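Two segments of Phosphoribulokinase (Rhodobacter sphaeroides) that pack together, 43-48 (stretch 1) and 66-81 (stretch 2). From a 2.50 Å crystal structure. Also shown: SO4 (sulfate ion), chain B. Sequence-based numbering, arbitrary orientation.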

# COMPACT_ATOMS: atom_id res chain seq x y z
N ALA A 43 11.49 1.47 0.60
CA ALA A 43 12.77 1.24 -0.01
C ALA A 43 13.01 2.01 -1.31
O ALA A 43 14.10 1.96 -1.86
CB ALA A 43 12.94 -0.20 -0.25
N PHE A 44 11.97 2.62 -1.87
CA PHE A 44 12.13 3.34 -3.14
C PHE A 44 11.76 4.81 -3.07
O PHE A 44 11.34 5.39 -4.07
CB PHE A 44 11.33 2.67 -4.25
CG PHE A 44 11.86 1.35 -4.65
CD1 PHE A 44 11.64 0.24 -3.86
CD2 PHE A 44 12.57 1.21 -5.83
CE1 PHE A 44 12.11 -1.00 -4.23
CE2 PHE A 44 13.05 -0.03 -6.20
CZ PHE A 44 12.82 -1.14 -5.39
N HIS A 45 11.93 5.40 -1.89
CA HIS A 45 11.95 6.85 -1.77
C HIS A 45 13.26 7.34 -2.34
O HIS A 45 14.29 6.74 -2.09
CB HIS A 45 11.85 7.27 -0.31
CG HIS A 45 10.48 7.10 0.28
ND1 HIS A 45 10.26 7.14 1.63
CD2 HIS A 45 9.28 6.91 -0.30
CE1 HIS A 45 8.97 6.96 1.88
NE2 HIS A 45 8.35 6.82 0.71
N ARG A 46 13.21 8.43 -3.09
CA ARG A 46 14.42 9.01 -3.65
C ARG A 46 15.40 9.50 -2.57
O ARG A 46 16.63 9.36 -2.72
CB ARG A 46 14.05 10.17 -4.59
CG ARG A 46 15.12 10.50 -5.62
CD ARG A 46 14.52 10.76 -7.00
NE ARG A 46 14.93 9.77 -8.00
CZ ARG A 46 14.20 9.42 -9.05
NH1 ARG A 46 12.96 9.87 -9.18
NH2 ARG A 46 14.68 8.56 -9.95
N PHE A 47 14.87 10.04 -1.47
CA PHE A 47 15.71 10.72 -0.50
C PHE A 47 15.64 10.09 0.87
O PHE A 47 14.58 9.65 1.31
CB PHE A 47 15.33 12.20 -0.39
CG PHE A 47 15.36 12.93 -1.69
CD1 PHE A 47 16.55 13.05 -2.40
CD2 PHE A 47 14.20 13.51 -2.21
CE1 PHE A 47 16.59 13.74 -3.60
CE2 PHE A 47 14.23 14.20 -3.41
CZ PHE A 47 15.43 14.32 -4.11
N ASN A 48 16.81 10.00 1.50
CA ASN A 48 16.92 9.78 2.94
C ASN A 48 16.39 11.02 3.66
O ASN A 48 16.21 12.07 3.03
CB ASN A 48 18.38 9.55 3.34
CG ASN A 48 19.31 10.64 2.82
OD1 ASN A 48 19.42 10.87 1.62
ND2 ASN A 48 20.00 11.31 3.74
N THR A 66 3.89 21.89 -2.50
CA THR A 66 3.28 20.73 -3.14
C THR A 66 4.14 19.47 -3.16
O THR A 66 3.73 18.45 -3.72
CB THR A 66 2.87 21.02 -4.59
OG1 THR A 66 4.03 20.99 -5.44
CG2 THR A 66 2.16 22.37 -4.70
N PHE A 67 5.37 19.56 -2.67
CA PHE A 67 6.22 18.38 -2.62
C PHE A 67 5.99 17.55 -1.35
O PHE A 67 5.91 18.10 -0.24
CB PHE A 67 7.68 18.79 -2.72
CG PHE A 67 8.61 17.64 -2.96
CD1 PHE A 67 8.50 16.89 -4.12
CD2 PHE A 67 9.54 17.28 -2.00
CE1 PHE A 67 9.29 15.80 -4.32
CE2 PHE A 67 10.34 16.18 -2.18
CZ PHE A 67 10.22 15.44 -3.33
N SER A 68 5.86 16.23 -1.52
CA SER A 68 5.76 15.30 -0.39
C SER A 68 6.09 13.91 -0.84
O SER A 68 6.20 13.66 -2.04
CB SER A 68 4.34 15.30 0.18
OG SER A 68 3.39 14.88 -0.79
N HIS A 69 6.06 12.99 0.12
CA HIS A 69 6.33 11.56 -0.11
C HIS A 69 5.36 10.86 -1.06
O HIS A 69 5.52 9.69 -1.35
CB HIS A 69 6.31 10.82 1.22
CG HIS A 69 7.65 10.72 1.87
ND1 HIS A 69 7.87 11.06 3.18
CD2 HIS A 69 8.85 10.35 1.36
CE1 HIS A 69 9.15 10.92 3.46
NE2 HIS A 69 9.77 10.49 2.37
N PHE A 70 4.28 11.55 -1.40
CA PHE A 70 3.28 11.07 -2.33
C PHE A 70 3.67 11.38 -3.77
O PHE A 70 3.31 10.63 -4.69
CB PHE A 70 1.93 11.73 -2.01
CG PHE A 70 1.24 11.18 -0.78
CD1 PHE A 70 1.47 9.88 -0.34
CD2 PHE A 70 0.29 11.95 -0.11
CE1 PHE A 70 0.77 9.34 0.73
CE2 PHE A 70 -0.43 11.43 0.97
CZ PHE A 70 -0.19 10.12 1.39
N SER A 71 4.34 12.52 -4.00
CA SER A 71 4.70 12.90 -5.36
C SER A 71 5.59 11.82 -5.97
O SER A 71 6.35 11.17 -5.25
CB SER A 71 5.45 14.24 -5.36
OG SER A 71 5.13 15.03 -4.25
N TYR A 72 5.52 11.67 -7.30
CA TYR A 72 6.40 10.76 -8.05
C TYR A 72 7.88 11.16 -7.97
O TYR A 72 8.77 10.32 -8.10
CB TYR A 72 6.01 10.73 -9.52
CG TYR A 72 4.56 10.41 -9.81
CD1 TYR A 72 3.94 9.32 -9.23
CD2 TYR A 72 3.85 11.11 -10.77
CE1 TYR A 72 2.66 8.93 -9.60
CE2 TYR A 72 2.58 10.74 -11.15
CZ TYR A 72 1.98 9.65 -10.56
OH TYR A 72 0.71 9.27 -10.93
N GLU A 73 8.14 12.47 -7.87
CA GLU A 73 9.51 12.97 -7.90
C GLU A 73 10.24 12.53 -6.66
O GLU A 73 11.46 12.55 -6.63
CB GLU A 73 9.56 14.50 -7.96
CG GLU A 73 8.62 15.14 -8.95
CD GLU A 73 7.32 15.54 -8.31
OE1 GLU A 73 7.33 16.40 -7.39
OE2 GLU A 73 6.28 14.97 -8.69
N ALA A 74 9.50 12.21 -5.61
CA ALA A 74 10.13 11.82 -4.37
C ALA A 74 10.33 10.32 -4.30
O ALA A 74 10.52 9.78 -3.22
CB ALA A 74 9.32 12.30 -3.17
N ASN A 75 10.28 9.64 -5.45
CA ASN A 75 10.38 8.18 -5.44
C ASN A 75 11.14 7.59 -6.61
O ASN A 75 10.95 7.98 -7.75
CB ASN A 75 8.97 7.58 -5.37
CG ASN A 75 8.31 7.80 -4.04
OD1 ASN A 75 8.53 7.05 -3.10
ND2 ASN A 75 7.54 8.88 -3.92
N GLU A 76 11.94 6.58 -6.32
CA GLU A 76 12.68 5.90 -7.35
C GLU A 76 11.72 5.10 -8.21
O GLU A 76 11.78 3.87 -8.27
CB GLU A 76 13.73 4.99 -6.71
CG GLU A 76 14.92 5.72 -6.15
CD GLU A 76 15.54 6.68 -7.16
OE1 GLU A 76 15.36 6.49 -8.39
OE2 GLU A 76 16.22 7.63 -6.74
N LEU A 77 10.85 5.79 -8.92
CA LEU A 77 9.72 5.09 -9.50
C LEU A 77 10.10 4.13 -10.62
O LEU A 77 9.68 2.97 -10.58
CB LEU A 77 8.67 6.10 -9.98
CG LEU A 77 7.50 6.44 -9.04
CD1 LEU A 77 6.22 6.46 -9.85
CD2 LEU A 77 7.38 5.42 -7.93
N LYS A 78 10.94 4.56 -11.55
CA LYS A 78 11.28 3.72 -12.71
C LYS A 78 12.24 2.58 -12.37
O LYS A 78 12.33 1.60 -13.11
CB LYS A 78 11.86 4.56 -13.85
N GLU A 79 12.99 2.74 -11.29
CA GLU A 79 13.73 1.63 -10.72
C GLU A 79 12.75 0.59 -10.22
O GLU A 79 12.89 -0.59 -10.53
CB GLU A 79 14.61 2.13 -9.58
CG GLU A 79 16.09 2.11 -9.90
CD GLU A 79 16.67 0.71 -9.84
OE1 GLU A 79 16.68 0.13 -8.73
OE2 GLU A 79 17.08 0.18 -10.90
N LEU A 80 11.67 1.05 -9.57
CA LEU A 80 10.61 0.15 -9.10
C LEU A 80 9.96 -0.53 -10.27
O LEU A 80 9.71 -1.73 -10.22
CB LEU A 80 9.56 0.92 -8.32
CG LEU A 80 8.31 0.13 -7.94
CD1 LEU A 80 8.72 -0.93 -6.98
CD2 LEU A 80 7.27 1.02 -7.30
N GLU A 81 9.75 0.21 -11.36
CA GLU A 81 9.26 -0.40 -12.58
C GLU A 81 10.29 -1.37 -13.15
O GLU A 81 9.92 -2.44 -13.62
CB GLU A 81 8.95 0.65 -13.65
CG GLU A 81 8.91 0.05 -15.06
CD GLU A 81 8.46 1.02 -16.13
OE1 GLU A 81 7.24 1.24 -16.24
OE2 GLU A 81 9.29 1.50 -16.93
S SO4 B . 5.42 13.48 4.42
O1 SO4 B . 6.01 14.17 3.31
O2 SO4 B . 4.54 12.45 3.94
O3 SO4 B . 6.46 12.90 5.21
O4 SO4 B . 4.68 14.40 5.21
O HOH W 1 10.10 9.12 -10.03

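Stretch 1 is short and holds no extended regular helix or strand. Stretch 2 is mostly loop and turn until the helix that begins at L77 and runs on past E81. The two backbones come closest where H45 faces N75, with their CA atoms 4.2 Å apart. Here they form a single beta bridge. Two hydrogen bonds flank this pair. E76 N donates to F44 O at 2.6 Å, and R46 N donates to A74 O at 3.0 Å. The second is nearly straight, with an angle of 168° at the hydrogen. H45 CA also lies 3.6 Å from A74 O, a CA-H...O contact that adds to the bridge. The stretches together bury 659 Å² between them.

Stretch 2 is shaped by its own bonds. A type I turn runs from S68 to S71, closed by S71 N to S68 O at 2.9 Å. S71 OG also donates to S68 O, at 2.8 Å. The side chain of N75 folds back on its own stretch. Its ND2 donates to S71 O at 2.9 Å and, weakly, to H69 O at 3.4 Å. This ties the bridging residue to the preceding turn. E76 sits at the N-cap position, and its O accepts from L80 N at 3.1 Å as the helix starts.

F44 has the most surface covered by the partner stretch. Its ring packs against the first turn of the helix. L80 CD1 lies over one face, 4.2 Å from the ring centroid and almost on the ring normal, in a CH-pi contact. F44 CD2 is 3.9 Å from L80 CB, so the leucine is in apolar contact with the ring as well.

H45 meets H69 in an offset stack. The ring centroids are 4.1 Å apart and the planes are inclined by 22°. The nearest atoms are H45 CE1 and H69 CD2, at 3.4 Å. H45 ND1 and H69 NE2 are 3.5 Å apart, but the angle is too poor for a hydrogen bond, so the contact is one of ring faces. At its edge H69 binds the sulfate ion: H69 ND1 donates to SO4 O3 at 3.1 Å. H69 N adds a weak bond to SO4 O1 at 3.4 Å. N75 OD1 lies at the edge of the H45 ring, 2.9 Å from H45 CD2.

R46 and E76 pair opposite charges. R46 NH2 is 2.7 Å from E76 OE1 in a salt bridge. R46 NE gives a weak hydrogen bond to E76 OE2 at 2.8 Å. The guanidinium therefore engages both carboxylate oxygens, while one of its faces lies over N75 C and E76 CA. Water 1 links it to the turn region as well, accepting weakly from R46 NH1 at 3.1 Å and donating to Y72 O at 2.6 Å.

F47 and F67 make a looser apolar contact. F47 CE2 is 4.2 Å from F67 CZ, which approaches the edge of the F47 ring.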